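Local coordinates for protein 5-formaminoimidazole-4-carboxamide-1-(beta)-D-ribofuranosyl 5'-monophosphate synthetase (Methanocaldococcus jannaschii, PDB 2R7L) that catalyses the ATP- and formate-dependent formylation of AICAR to FAICAR in purine biosynthesis, without using folates, at residues K141-P146 and A196-Y201. Numbering follows the deposited sequence.
With ATP (adenosine-5'-triphosphate), chain E.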
loop_
_atom_site.group_PDB
_atom_site.type_symbol
_atom_site.label_atom_id
_atom_site.label_comp_id
_atom_site.label_asym_id
_atom_site.label_seq_id
_atom_site.Cartn_x
_atom_site.Cartn_y
_atom_site.Cartn_z
ATOM N N LYS A 141 25.553 -22.699 32.920
ATOM C CA LYS A 141 25.773 -23.612 34.049
ATOM C C LYS A 141 25.272 -22.975 35.338
ATOM O O LYS A 141 25.475 -21.782 35.564
ATOM C CB LYS A 141 27.256 -23.952 34.212
ATOM C CG LYS A 141 27.893 -24.655 33.030
ATOM C CD LYS A 141 29.410 -24.660 33.177
ATOM C CE LYS A 141 30.106 -24.706 31.821
ATOM N NZ LYS A 141 31.476 -24.112 31.882
ATOM N N LYS A 142 24.617 -23.765 36.180
ATOM C CA LYS A 142 24.177 -23.269 37.480
ATOM C C LYS A 142 25.227 -23.588 38.541
ATOM O O LYS A 142 25.934 -24.592 38.440
ATOM C CB LYS A 142 22.827 -23.876 37.869
ATOM C CG LYS A 142 21.734 -23.713 36.818
ATOM C CD LYS A 142 21.496 -22.247 36.460
ATOM C CE LYS A 142 20.366 -22.089 35.445
ATOM N NZ LYS A 142 20.639 -22.816 34.170
ATOM N N TYR A 143 25.334 -22.720 39.546
ATOM C CA TYR A 143 26.259 -22.931 40.664
ATOM C C TYR A 143 25.519 -22.965 41.994
ATOM O O TYR A 143 24.863 -21.991 42.378
ATOM C CB TYR A 143 27.351 -21.859 40.687
ATOM C CG TYR A 143 28.284 -21.953 39.506
ATOM C CD1 TYR A 143 29.482 -22.647 39.596
ATOM C CD2 TYR A 143 27.957 -21.359 38.291
ATOM C CE1 TYR A 143 30.333 -22.743 38.511
ATOM C CE2 TYR A 143 28.797 -21.449 37.205
ATOM C CZ TYR A 143 29.983 -22.141 37.314
ATOM O OH TYR A 143 30.817 -22.226 36.222
ATOM N N GLU A 144 25.643 -24.086 42.699
ATOM C CA GLU A 144 24.888 -24.311 43.936
ATOM C C GLU A 144 25.255 -23.333 45.052
ATOM O O GLU A 144 24.384 -22.887 45.800
ATOM C CB GLU A 144 25.044 -25.759 44.416
ATOM C CG GLU A 144 24.790 -26.813 43.339
ATOM C CD GLU A 144 23.425 -26.676 42.678
ATOM O OE1 GLU A 144 23.354 -26.770 41.431
ATOM O OE2 GLU A 144 22.425 -26.471 43.402
ATOM N N SER A 145 26.538 -22.990 45.157
ATOM C CA SER A 145 26.983 -22.042 46.180
ATOM C C SER A 145 28.201 -21.239 45.741
ATOM O O SER A 145 28.912 -21.637 44.821
ATOM C CB SER A 145 27.275 -22.770 47.498
ATOM O OG SER A 145 28.216 -23.812 47.308
ATOM N N PRO A 146 28.437 -20.090 46.395
ATOM C CA PRO A 146 29.603 -19.252 46.140
ATOM C C PRO A 146 30.925 -20.025 46.127
ATOM O O PRO A 146 31.883 -19.596 45.486
ATOM C CB PRO A 146 29.581 -18.262 47.302
ATOM C CG PRO A 146 28.150 -18.168 47.686
ATOM C CD PRO A 146 27.548 -19.514 47.420
ATOM N N ALA A 196 20.592 -16.272 46.680
ATOM C CA ALA A 196 21.237 -15.817 45.457
ATOM C C ALA A 196 21.272 -16.916 44.403
ATOM O O ALA A 196 21.536 -18.079 44.714
ATOM C CB ALA A 196 22.646 -15.338 45.757
ATOM N N HIS A 197 20.998 -16.543 43.158
ATOM C CA HIS A 197 21.134 -17.465 42.042
ATOM C C HIS A 197 22.413 -17.151 41.268
ATOM O O HIS A 197 22.577 -16.054 40.735
ATOM C CB HIS A 197 19.912 -17.403 41.122
ATOM C CG HIS A 197 20.020 -18.283 39.914
ATOM N ND1 HIS A 197 19.758 -19.636 39.952
ATOM C CD2 HIS A 197 20.366 -18.004 38.635
ATOM C CE1 HIS A 197 19.936 -20.151 38.748
ATOM N NE2 HIS A 197 20.306 -19.182 37.930
ATOM N N ILE A 198 23.312 -18.126 41.215
ATOM C CA ILE A 198 24.621 -17.946 40.607
ATOM C C ILE A 198 24.706 -18.777 39.347
ATOM O O ILE A 198 24.501 -19.992 39.394
ATOM C CB ILE A 198 25.748 -18.413 41.566
ATOM C CG1 ILE A 198 25.575 -17.780 42.951
ATOM C CG2 ILE A 198 27.128 -18.116 40.979
ATOM C CD1 ILE A 198 26.507 -18.342 44.010
ATOM N N GLU A 199 25.008 -18.137 38.220
ATOM C CA GLU A 199 25.184 -18.884 36.977
ATOM C C GLU A 199 26.341 -18.373 36.138
ATOM O O GLU A 199 26.789 -17.235 36.279
ATOM C CB GLU A 199 23.892 -18.894 36.138
ATOM C CG GLU A 199 23.379 -17.507 35.749
ATOM C CD GLU A 199 22.185 -17.559 34.800
ATOM O OE1 GLU A 199 21.404 -18.533 34.861
ATOM O OE2 GLU A 199 22.024 -16.619 33.991
ATOM N N GLU A 200 26.807 -19.238 35.252
ATOM C CA GLU A 200 27.852 -18.900 34.312
ATOM C C GLU A 200 27.568 -17.577 33.600
ATOM O O GLU A 200 26.494 -17.384 33.035
ATOM C CB GLU A 200 27.970 -20.023 33.287
ATOM C CG GLU A 200 28.869 -19.709 32.117
ATOM C CD GLU A 200 28.842 -20.798 31.076
ATOM O OE1 GLU A 200 27.953 -21.677 31.154
ATOM O OE2 GLU A 200 29.716 -20.781 30.186
ATOM N N TYR A 201 28.525 -16.659 33.641
ATOM C CA TYR A 201 28.425 -15.454 32.837
ATOM C C TYR A 201 28.732 -15.862 31.400
ATOM O O TYR A 201 29.853 -16.283 31.099
ATOM C CB TYR A 201 29.408 -14.381 33.318
ATOM C CG TYR A 201 29.144 -13.028 32.700
ATOM C CD1 TYR A 201 28.442 -12.054 33.398
ATOM C CD2 TYR A 201 29.572 -12.732 31.407
ATOM C CE1 TYR A 201 28.185 -10.813 32.837
ATOM C CE2 TYR A 201 29.322 -11.490 30.832
ATOM C CZ TYR A 201 28.622 -10.540 31.553
ATOM O OH TYR A 201 28.363 -9.307 31.002
HETATM P PG ATP E . 14.099 -8.456 31.772
HETATM O O1G ATP E . 12.613 -8.733 31.819
HETATM O O2G ATP E . 14.783 -8.932 30.505
HETATM O O3G ATP E . 14.464 -7.047 32.176
HETATM P PB ATP E . 14.834 -10.987 32.862
HETATM O O1B ATP E . 14.083 -11.473 31.646
HETATM O O2B ATP E . 14.478 -11.572 34.210
HETATM O O3B ATP E . 14.708 -9.376 32.964
HETATM P PA ATP E . 17.565 -11.397 33.670
HETATM O O1A ATP E . 17.874 -12.861 33.843
HETATM O O2A ATP E . 17.253 -10.504 34.841
HETATM O O3A ATP E . 16.397 -11.257 32.553
HETATM O "O5'" ATP E . 18.808 -10.754 32.892
HETATM C "C5'" ATP E . 18.993 -9.349 32.910
HETATM C "C4'" ATP E . 20.229 -9.033 32.084
HETATM O "O4'" ATP E . 21.401 -9.556 32.719
HETATM C "C3'" ATP E . 20.195 -9.676 30.709
HETATM O "O3'" ATP E . 19.509 -8.863 29.752
HETATM C "C2'" ATP E . 21.667 -9.836 30.380
HETATM O "O2'" ATP E . 22.182 -8.633 29.810
HETATM C "C1'" ATP E . 22.320 -10.050 31.740
HETATM N N9 ATP E . 22.470 -11.503 31.942
HETATM C C8 ATP E . 21.524 -12.310 32.461
HETATM N N7 ATP E . 21.956 -13.594 32.505
HETATM C C5 ATP E . 23.212 -13.616 32.022
HETATM C C6 ATP E . 24.247 -14.651 31.805
HETATM N N6 ATP E . 24.021 -15.950 32.117
HETATM N N1 ATP E . 25.417 -14.252 31.267
HETATM C C2 ATP E . 25.653 -12.960 30.945
HETATM N N3 ATP E . 24.762 -11.972 31.125
HETATM C C4 ATP E . 23.541 -12.235 31.638
#
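Ile198 and Tyr143 make the tight side of this antiparallel pairing. Ile198 CG2 packs 3.8 Å from Tyr143 CB, while an extended chi2 of 171° carries its CD1 to Pro146 CD; Val153 and Phe175 also touch the isoleucine. The Tyr143 ring turns its edge to the backbone at Glu199 and Glu200, and its hydroxyl bonds to Asp150. Tyr143 N donates to Ile198 O, and Glu200 N to Lys141 O at 2.9 Å. Glu200, its chain extended, lays its carboxylate beside Lys141, and OE1 accepts a nearly straight bond (177°) from Lys141 N through its anti lone pair.

The exposed lysines are looser. Lys141 NZ stays 4.1 Å from Glu200 OE2, beyond a salt bridge. Lys142 lays CD 3.5 Å from His197 CE1, but its NZ turns to Pro140 O.

Buried Glu199 OE2, salt-bridged to Lys156, accepts a hydrogen bond from ATP N6 at 2.8 Å; Glu200 O takes another. Adenine C2 sits over the centre of the Tyr201 ring; an alanine here would probably leave the base's C2 edge without its aromatic wall and less firmly seated. Binding of the adenine amino group by a strand's glutamate and the next residue's carbonyl, beside a lysine from the neighbouring strand, is characteristic of the ATP-grasp nucleotide site.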